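Local coordinates for ribosome inactivating type 1 protein (Iris hollandica, PDB 3MVG) that is a plant ribosome-inactivating protein of type 1, the single-chain class that lacks the lectin chain of its type 2 relatives, at residues A[18-21]-A[22-26]; A[230-234]-A[235-239]; A[106-109]-A[110-113]; A[164-167]-A[168-171]. All coordinates share one frame; numbering follows the deposited sequence. Where two conformers were deposited one is given.

Contact 1 of 4, residues A[18-21]-A[22-26]; sequences DFLQ and NLRNR
Asn22 sits one turn after Asp18, and its backbone N donates to Asp18 O at 3.0 Å, a helical bond repeated from Leu23 to Phe19, Arg24 to Leu20 and Asn25 to Gln21. Leu23 turns to the protein interior: its CD2 lies 4.3 Å from Phe19 CZ and the same 4.3 Å from Leu20 CD2, so branched and aromatic carbons fill one apolar flank. Arg24 folds back along the helix. With CG beside its own backbone N (chi1 -67°) and the chain extended to NE, the guanidinium comes over Leu20, where NH1 is 4.0 Å from Leu20 CB. NH1 also donates to Gln21 OE1 at 3.1 Å, arriving 41° above the amide plane; the same oxygen accepts from Arg166 NH2. The other nitrogens of Arg24 are held by Ala163 O, Thr162 O and the carboxylate of Glu169. At Asn25, OD1 receives a weak bond from Gln21 NE2 at 3.0 Å, and Gln179 of the second subunit packs against both side chains. Leucines and phenylalanine turned to strand 49-55 and helix 146-164, with amides on the other flank, are the pattern of an amphipathic helix.

Contact 2 of 4, residues A[230-234]-A[235-239]; sequences VVISD and VEKAR
Asp234 closes the strand and caps the helix that follows: its OD2 accepts from Lys237 N at 2.8 Å, and the donor meets the carboxylate oxygen nearly along the C-O bond. CG stands between the backbone N and the carbonyl carbon (chi1 59°), a position that swings the carboxylate back over the first helical turn. Two further hydrogen bonds join strand to helix. Ala238 N donates to Asp234 O at 3.2 Å, opening the regular helical series, while Lys237 NZ reaches Val231 O at 3.1 Å, coming from above the carbonyl plane.

The apolar contacts depend on the chain turning back at the junction, the short axes of 230-234 and 235-239 making 127°. Ile232 lays CD1 against the Lys237 methylenes, 3.7 Å from Lys237 CE, and its CG2 lies 4.1 Å from Ala238 CB. A long lysine suits this place because its stem covers the isoleucine while its amine gains a backbone oxygen. Alanine, being small, lets the helix lie close to the strand.

Among the charged groups, Asp234 OD2 and Glu236 OE1 approach to 4.2 Å, and water 1 lies between them, 2.7 Å from Glu236 OE1, probably bridging the two. Asp234 OD1 pairs with Arg215 on the partner strand 215-223, and Glu236 OE2 bonds to Thr240. The amino end of the helix and Arg215 together would probably favour an ionised Asp234, outweighing the unfavourable nearness of Glu236.

Contact 3 of 4, residues A[106-109]-A[110-113]; sequences GSYG and ALQN
Leu111 climbs back along the first turn of its helix toward Ser107 and Gly106. Its CB passes 3.5 Å from Ser107 O, the oxygen that also accepts the backbone N of Leu111. CG, placed beside that N by chi1 of -68°, lies 3.3 Å from the same Ser107 O. Beyond it CD1 ends 3.4 Å from Gly106 O and 4.3 Å from Tyr108 CD1, so this methyl touches both a carbonyl oxygen and the ring, which lie roughly at right angles to each other as seen from it. Ile153 and Ile156 of helix 146-164 cover the leucine, as suits a branched apolar residue facing inward. The turn it lies against is a classical helix N-cap: Ser107 OG accepts from Ala110 N at 3.0 Å with an N-H...O angle of 163°, and the short serine side chain can curl over the helix start. A glycerol also bonds to this hydroxyl. Gly106 O, just before the cap, is bonded to Tyr72 OH. On another side of the turn Gln112 passes close to Tyr108 O, with Gln112 CG 3.1 Å from it, and carries OE1 on to Arg119. The Arg119 guanidinium makes a cation-pi contact with the Tyr108 ring, while Tyr108 OH bonds to Glu161.

Contact 4 of 4, residues A[164-167]-A[168-171]; sequences RFRA and IEQR
Phe165 meets Ile168 where helix 166-173 begins: Phe165 CB lies 3.8 Å from Ile168 CG1, and Phe165 CD2 lies 3.9 Å from Ile168 CD1, the two side chains crossing at a slant. Both are apolar and buried, with Trp201 meeting the phenylalanine ring steeply. Phe165 holds the N-cap position, and its backbone O accepts a straight bond from Glu169 N (3.2 Å, 169°) besides a weak one from Ile168 N. Arg166 and Glu169 run side by side, pointing the same way. Their planes are 40° apart, and Arg166 NH1 stands 4.2 Å from Glu169 OE2, too far for a salt bridge. Water 2 joins them, lying in the guanidinium plane 2.9 Å from Arg166 NH1 and giving a proton to Glu169 OE2 at 2.8 Å. Arg166 NH2 goes to Gln21, and Glu169 OE2 forms its salt bridge with Arg24. In the conformer given, Ala167 O takes a weak bond from Arg171 NH1 (2.8 Å), whose chain bends back at chi2 (-48°). Gln170 packs on Ala167 of the second subunit, and its NE2 donates to Arg166 O of that subunit. The buried Glu169 carboxylate is probably kept ionised, with Arg24 of helix 13-27 and, more distantly, Arg166 balancing its charge.

Contact 4 is the buried one of the four, and it touches contact 1 directly: a salt bridge and a hydrogen bond join helices 13-27 and 166-173, so the two share one polar network beside the apolar packing. Contacts 2 and 3 lie nearer the surface, with centres 28 Å apart, and each starts a helix with a side-chain cap, an aspartate in contact 2 and a serine in contact 3. The helix start in contact 4 relies on backbone bonds instead, and contact 1 lies within a helix. Contacts 1, 3 and 4 all lay side chains against helix 146-164. Contacts 1, 2 and 4 reach the second subunit, whereas contact 3 is untouched by it.

Contact 1 of 4, residues A[18-21]-A[22-26]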
# COMPACT_ATOMS: atom_id res chain seq x y z
N ASP A 18 -5.30 8.48 -5.73
CA ASP A 18 -5.41 9.94 -5.81
C ASP A 18 -6.71 10.42 -5.17
O ASP A 18 -6.72 11.43 -4.45
CB ASP A 18 -5.33 10.42 -7.26
CG ASP A 18 -3.90 10.42 -7.82
OD1 ASP A 18 -2.93 10.24 -7.06
OD2 ASP A 18 -3.75 10.62 -9.04
N PHE A 19 -7.81 9.73 -5.46
CA PHE A 19 -9.09 10.03 -4.84
C PHE A 19 -8.99 10.00 -3.31
O PHE A 19 -9.37 10.95 -2.64
CB PHE A 19 -10.16 9.05 -5.36
CG PHE A 19 -11.34 8.88 -4.44
CD1 PHE A 19 -12.15 9.96 -4.11
CD2 PHE A 19 -11.65 7.63 -3.93
CE1 PHE A 19 -13.25 9.80 -3.26
CE2 PHE A 19 -12.75 7.46 -3.09
CZ PHE A 19 -13.55 8.55 -2.75
N LEU A 20 -8.45 8.92 -2.76
CA LEU A 20 -8.36 8.80 -1.31
C LEU A 20 -7.46 9.86 -0.72
O LEU A 20 -7.73 10.35 0.37
CB LEU A 20 -7.87 7.41 -0.91
CG LEU A 20 -8.83 6.25 -1.20
CD1 LEU A 20 -8.19 4.98 -0.71
CD2 LEU A 20 -10.18 6.45 -0.50
N GLN A 21 -6.38 10.21 -1.40
CA GLN A 21 -5.47 11.21 -0.84
C GLN A 21 -6.14 12.58 -0.82
O GLN A 21 -6.03 13.31 0.17
CB GLN A 21 -4.13 11.23 -1.57
CG GLN A 21 -3.09 12.11 -0.86
CD GLN A 21 -2.89 11.71 0.59
OE1 GLN A 21 -2.82 10.53 0.92
NE2 GLN A 21 -2.80 12.69 1.48
N ASN A 22 -6.83 12.94 -1.90
CA ASN A 22 -7.59 14.19 -1.91
C ASN A 22 -8.67 14.19 -0.83
O ASN A 22 -8.91 15.21 -0.17
CB ASN A 22 -8.22 14.43 -3.29
CG ASN A 22 -7.23 14.97 -4.29
OD1 ASN A 22 -6.33 15.74 -3.94
ND2 ASN A 22 -7.40 14.59 -5.55
N LEU A 23 -9.29 13.04 -0.62
CA LEU A 23 -10.26 12.89 0.44
C LEU A 23 -9.63 13.13 1.83
O LEU A 23 -10.15 13.91 2.63
CB LEU A 23 -10.92 11.51 0.34
CG LEU A 23 -11.90 11.15 1.44
CD1 LEU A 23 -13.07 12.11 1.49
CD2 LEU A 23 -12.39 9.74 1.23
N ARG A 24 -8.49 12.50 2.09
CA ARG A 24 -7.79 12.70 3.36
C ARG A 24 -7.44 14.17 3.56
O ARG A 24 -7.56 14.69 4.67
CB ARG A 24 -6.52 11.86 3.44
CG ARG A 24 -6.75 10.36 3.48
CD ARG A 24 -5.45 9.61 3.78
NE ARG A 24 -5.65 8.19 3.53
CZ ARG A 24 -5.35 7.56 2.40
NH1 ARG A 24 -4.72 8.19 1.41
NH2 ARG A 24 -5.66 6.28 2.27
N ASN A 25 -7.00 14.83 2.50
CA ASN A 25 -6.59 16.24 2.59
C ASN A 25 -7.74 17.17 2.97
O ASN A 25 -7.55 18.15 3.69
CB ASN A 25 -5.94 16.69 1.28
CG ASN A 25 -4.59 16.04 1.04
OD1 ASN A 25 -3.99 15.44 1.92
ND2 ASN A 25 -4.10 16.16 -0.19
N ARG A 26 -8.94 16.85 2.50
CA ARG A 26 -10.13 17.62 2.84
C ARG A 26 -10.73 17.25 4.20
O ARG A 26 -11.30 18.10 4.89
CB ARG A 26 -11.21 17.50 1.76
CG ARG A 26 -10.79 17.93 0.33
CD ARG A 26 -10.58 19.45 0.15
NE ARG A 26 -9.36 19.94 0.80
CZ ARG A 26 -8.13 19.76 0.33
NH1 ARG A 26 -7.94 19.11 -0.82
NH2 ARG A 26 -7.10 20.24 0.99

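Contact 2 of 4, residues A[230-234]-A[235-239]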
# COMPACT_ATOMS: atom_id res chain seq x y z
N VAL A 230 -0.48 -9.67 16.38
CA VAL A 230 0.71 -8.84 16.54
C VAL A 230 0.38 -7.75 17.57
O VAL A 230 -0.78 -7.52 17.91
CB VAL A 230 1.18 -8.21 15.21
CG1 VAL A 230 1.55 -9.28 14.18
CG2 VAL A 230 0.13 -7.24 14.65
N VAL A 231 1.41 -7.07 18.05
CA VAL A 231 1.21 -5.98 19.01
C VAL A 231 1.83 -4.71 18.45
O VAL A 231 2.98 -4.71 18.01
CB VAL A 231 1.81 -6.32 20.39
CG1 VAL A 231 1.63 -5.14 21.36
CG2 VAL A 231 1.18 -7.60 20.96
N ILE A 232 1.04 -3.64 18.45
CA ILE A 232 1.50 -2.32 18.02
C ILE A 232 1.84 -1.51 19.26
O ILE A 232 0.98 -1.23 20.08
CB ILE A 232 0.41 -1.58 17.19
CG1 ILE A 232 -0.20 -2.50 16.11
CG2 ILE A 232 0.95 -0.27 16.61
CD1 ILE A 232 0.78 -3.07 15.10
N SER A 233 3.11 -1.12 19.39
CA SER A 233 3.62 -0.52 20.62
C SER A 233 4.15 0.90 20.45
O SER A 233 4.54 1.54 21.43
CB SER A 233 4.73 -1.39 21.21
OG SER A 233 4.24 -2.66 21.56
N ASP A 234 4.17 1.40 19.22
CA ASP A 234 4.71 2.73 18.98
C ASP A 234 4.07 3.40 17.77
O ASP A 234 3.43 2.72 16.94
CB ASP A 234 6.25 2.72 18.90
CG ASP A 234 6.77 1.84 17.80
OD1 ASP A 234 7.43 0.83 18.11
OD2 ASP A 234 6.52 2.14 16.63
N VAL A 235 4.25 4.71 17.66
CA VAL A 235 3.64 5.48 16.58
C VAL A 235 4.15 5.05 15.21
O VAL A 235 3.36 4.93 14.26
CB VAL A 235 3.90 6.97 16.74
CG1 VAL A 235 3.28 7.71 15.58
CG2 VAL A 235 3.32 7.46 18.06
N GLU A 236 5.45 4.82 15.09
CA GLU A 236 6.04 4.46 13.81
C GLU A 236 5.40 3.18 13.28
O GLU A 236 5.07 3.10 12.10
CB GLU A 236 7.56 4.37 13.88
CG GLU A 236 8.21 4.02 12.55
CD GLU A 236 8.36 2.52 12.36
OE1 GLU A 236 8.97 1.86 13.23
OE2 GLU A 236 7.88 1.98 11.34
N LYS A 237 5.21 2.18 14.14
CA LYS A 237 4.57 0.94 13.72
C LYS A 237 3.12 1.18 13.29
O LYS A 237 2.67 0.63 12.29
CB LYS A 237 4.66 -0.14 14.81
CG LYS A 237 4.16 -1.49 14.34
CD LYS A 237 4.74 -2.64 15.14
CE LYS A 237 4.32 -3.97 14.54
NZ LYS A 237 4.70 -5.12 15.41
N ALA A 238 2.40 2.01 14.03
CA ALA A 238 1.02 2.36 13.66
C ALA A 238 0.97 3.00 12.27
O ALA A 238 0.12 2.63 11.44
CB ALA A 238 0.41 3.28 14.70
N ARG A 239 1.87 3.94 12.02
CA ARG A 239 1.92 4.62 10.73
C ARG A 239 2.38 3.68 9.62
O ARG A 239 1.85 3.71 8.50
CB ARG A 239 2.83 5.85 10.82
CG ARG A 239 2.73 6.78 9.60
CD ARG A 239 3.63 8.02 9.73
NE ARG A 239 5.02 7.60 9.87
CZ ARG A 239 5.78 7.79 10.94
NH1 ARG A 239 5.34 8.50 11.98
NH2 ARG A 239 7.00 7.29 10.95
O HOH W 1 8.43 0.37 15.41

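Contact 3 of 4, residues A[106-109]-A[110-113]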
# COMPACT_ATOMS: atom_id res chain seq x y z
N GLY A 106 -25.05 3.60 11.45
CA GLY A 106 -23.91 3.18 10.64
C GLY A 106 -22.95 2.22 11.32
O GLY A 106 -21.91 1.90 10.76
N SER A 107 -23.28 1.73 12.52
CA SER A 107 -22.40 0.74 13.15
C SER A 107 -22.41 -0.54 12.31
O SER A 107 -23.42 -0.86 11.68
CB SER A 107 -22.82 0.43 14.58
OG SER A 107 -23.96 -0.40 14.60
N TYR A 108 -21.30 -1.26 12.28
CA TYR A 108 -21.28 -2.52 11.55
C TYR A 108 -22.28 -3.52 12.12
O TYR A 108 -22.85 -4.31 11.38
CB TYR A 108 -19.89 -3.13 11.46
CG TYR A 108 -18.97 -2.36 10.55
CD1 TYR A 108 -19.27 -2.21 9.20
CD2 TYR A 108 -17.80 -1.78 11.03
CE1 TYR A 108 -18.44 -1.50 8.35
CE2 TYR A 108 -16.95 -1.07 10.18
CZ TYR A 108 -17.28 -0.94 8.84
OH TYR A 108 -16.46 -0.23 8.01
N GLY A 109 -22.49 -3.48 13.43
CA GLY A 109 -23.49 -4.34 14.07
C GLY A 109 -24.87 -4.10 13.47
O GLY A 109 -25.56 -5.03 13.08
N ALA A 110 -25.27 -2.83 13.41
CA ALA A 110 -26.56 -2.48 12.84
C ALA A 110 -26.62 -2.79 11.34
O ALA A 110 -27.59 -3.36 10.85
CB ALA A 110 -26.86 -1.02 13.07
N LEU A 111 -25.57 -2.40 10.61
CA LEU A 111 -25.56 -2.63 9.16
C LEU A 111 -25.62 -4.11 8.81
O LEU A 111 -26.37 -4.51 7.92
CB LEU A 111 -24.33 -1.99 8.52
CG LEU A 111 -24.26 -0.47 8.51
CD1 LEU A 111 -22.84 -0.03 8.15
CD2 LEU A 111 -25.26 0.12 7.54
N GLN A 112 -24.82 -4.91 9.51
CA GLN A 112 -24.78 -6.35 9.26
C GLN A 112 -26.09 -7.06 9.60
O GLN A 112 -26.50 -7.99 8.92
CB GLN A 112 -23.59 -7.00 9.96
CG GLN A 112 -22.28 -6.58 9.29
CD GLN A 112 -21.01 -6.96 10.03
OE1 GLN A 112 -19.94 -6.94 9.45
NE2 GLN A 112 -21.12 -7.29 11.32
N ASN A 113 -26.75 -6.58 10.65
CA ASN A 113 -28.07 -7.09 10.99
C ASN A 113 -29.08 -6.83 9.87
O ASN A 113 -29.79 -7.74 9.45
CB ASN A 113 -28.56 -6.49 12.30
CG ASN A 113 -29.94 -6.97 12.68
OD1 ASN A 113 -30.13 -8.15 13.01
ND2 ASN A 113 -30.92 -6.08 12.63

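Contact 4 of 4, residues A[164-167]-A[168-171]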
# COMPACT_ATOMS: atom_id res chain seq x y z
N ARG A 164 -8.97 5.91 6.38
CA ARG A 164 -8.39 5.76 7.72
C ARG A 164 -7.13 4.91 7.73
O ARG A 164 -6.21 5.17 8.51
CB ARG A 164 -9.40 5.15 8.67
CG ARG A 164 -10.56 6.04 9.03
CD ARG A 164 -11.56 5.22 9.80
NE ARG A 164 -12.69 6.00 10.31
CZ ARG A 164 -13.70 5.47 10.99
NH1 ARG A 164 -13.75 4.16 11.21
NH2 ARG A 164 -14.67 6.25 11.43
N PHE A 165 -7.08 3.88 6.87
CA PHE A 165 -5.99 2.90 6.89
C PHE A 165 -5.45 2.61 5.51
O PHE A 165 -6.12 1.97 4.68
CB PHE A 165 -6.45 1.57 7.48
CG PHE A 165 -6.79 1.62 8.94
CD1 PHE A 165 -5.79 1.62 9.90
CD2 PHE A 165 -8.11 1.65 9.34
CE1 PHE A 165 -6.10 1.66 11.26
CE2 PHE A 165 -8.43 1.68 10.69
CZ PHE A 165 -7.42 1.68 11.65
N ARG A 166 -4.21 3.03 5.27
CA ARG A 166 -3.54 2.72 4.01
C ARG A 166 -3.34 1.22 3.82
O ARG A 166 -3.21 0.76 2.68
CB ARG A 166 -2.23 3.49 3.89
CG ARG A 166 -2.45 4.98 3.80
CD ARG A 166 -1.17 5.76 3.95
NE ARG A 166 -1.42 7.20 4.03
CZ ARG A 166 -1.58 8.01 2.99
NH1 ARG A 166 -1.48 7.55 1.74
NH2 ARG A 166 -1.86 9.28 3.21
N ALA A 167 -3.32 0.45 4.91
CA ALA A 167 -3.22 -1.00 4.78
C ALA A 167 -4.45 -1.58 4.08
O ALA A 167 -4.34 -2.56 3.34
CB ALA A 167 -3.02 -1.66 6.12
N ILE A 168 -5.61 -0.97 4.31
CA ILE A 168 -6.83 -1.40 3.63
C ILE A 168 -6.84 -0.91 2.18
O ILE A 168 -7.18 -1.67 1.26
CB ILE A 168 -8.11 -1.01 4.41
CG1 ILE A 168 -8.01 -1.49 5.86
CG2 ILE A 168 -9.36 -1.58 3.70
CD1 ILE A 168 -9.17 -1.08 6.75
N GLU A 169 -6.46 0.35 1.96
CA GLU A 169 -6.25 0.87 0.61
C GLU A 169 -5.39 -0.08 -0.22
O GLU A 169 -5.71 -0.38 -1.38
CB GLU A 169 -5.59 2.24 0.67
CG GLU A 169 -5.26 2.80 -0.69
CD GLU A 169 -4.56 4.13 -0.63
OE1 GLU A 169 -4.32 4.72 -1.70
OE2 GLU A 169 -4.26 4.61 0.48
N GLN A 170 -4.29 -0.56 0.37
CA GLN A 170 -3.35 -1.46 -0.31
C GLN A 170 -4.03 -2.72 -0.86
O GLN A 170 -3.73 -3.16 -1.98
CB GLN A 170 -2.24 -1.85 0.67
CG GLN A 170 -1.33 -2.94 0.17
CD GLN A 170 -0.18 -2.39 -0.60
OE1 GLN A 170 -0.33 -1.74 -1.63
NE2 GLN A 170 1.01 -2.63 -0.09
N ARG A 171 -4.92 -3.30 -0.06
CA ARG A 171 -5.68 -4.48 -0.47
C ARG A 171 -6.45 -4.18 -1.75
O ARG A 171 -6.46 -4.99 -2.68
CB ARG A 171 -6.66 -4.92 0.63
CG ARG A 171 -6.06 -5.12 2.01
CD ARG A 171 -4.80 -5.96 1.95
NE ARG A 171 -4.51 -6.64 3.21
CZ ARG A 171 -3.69 -6.17 4.15
NH1 ARG A 171 -3.08 -5.00 3.98
NH2 ARG A 171 -3.49 -6.87 5.26
O HOH W 2 -1.45 4.90 0.52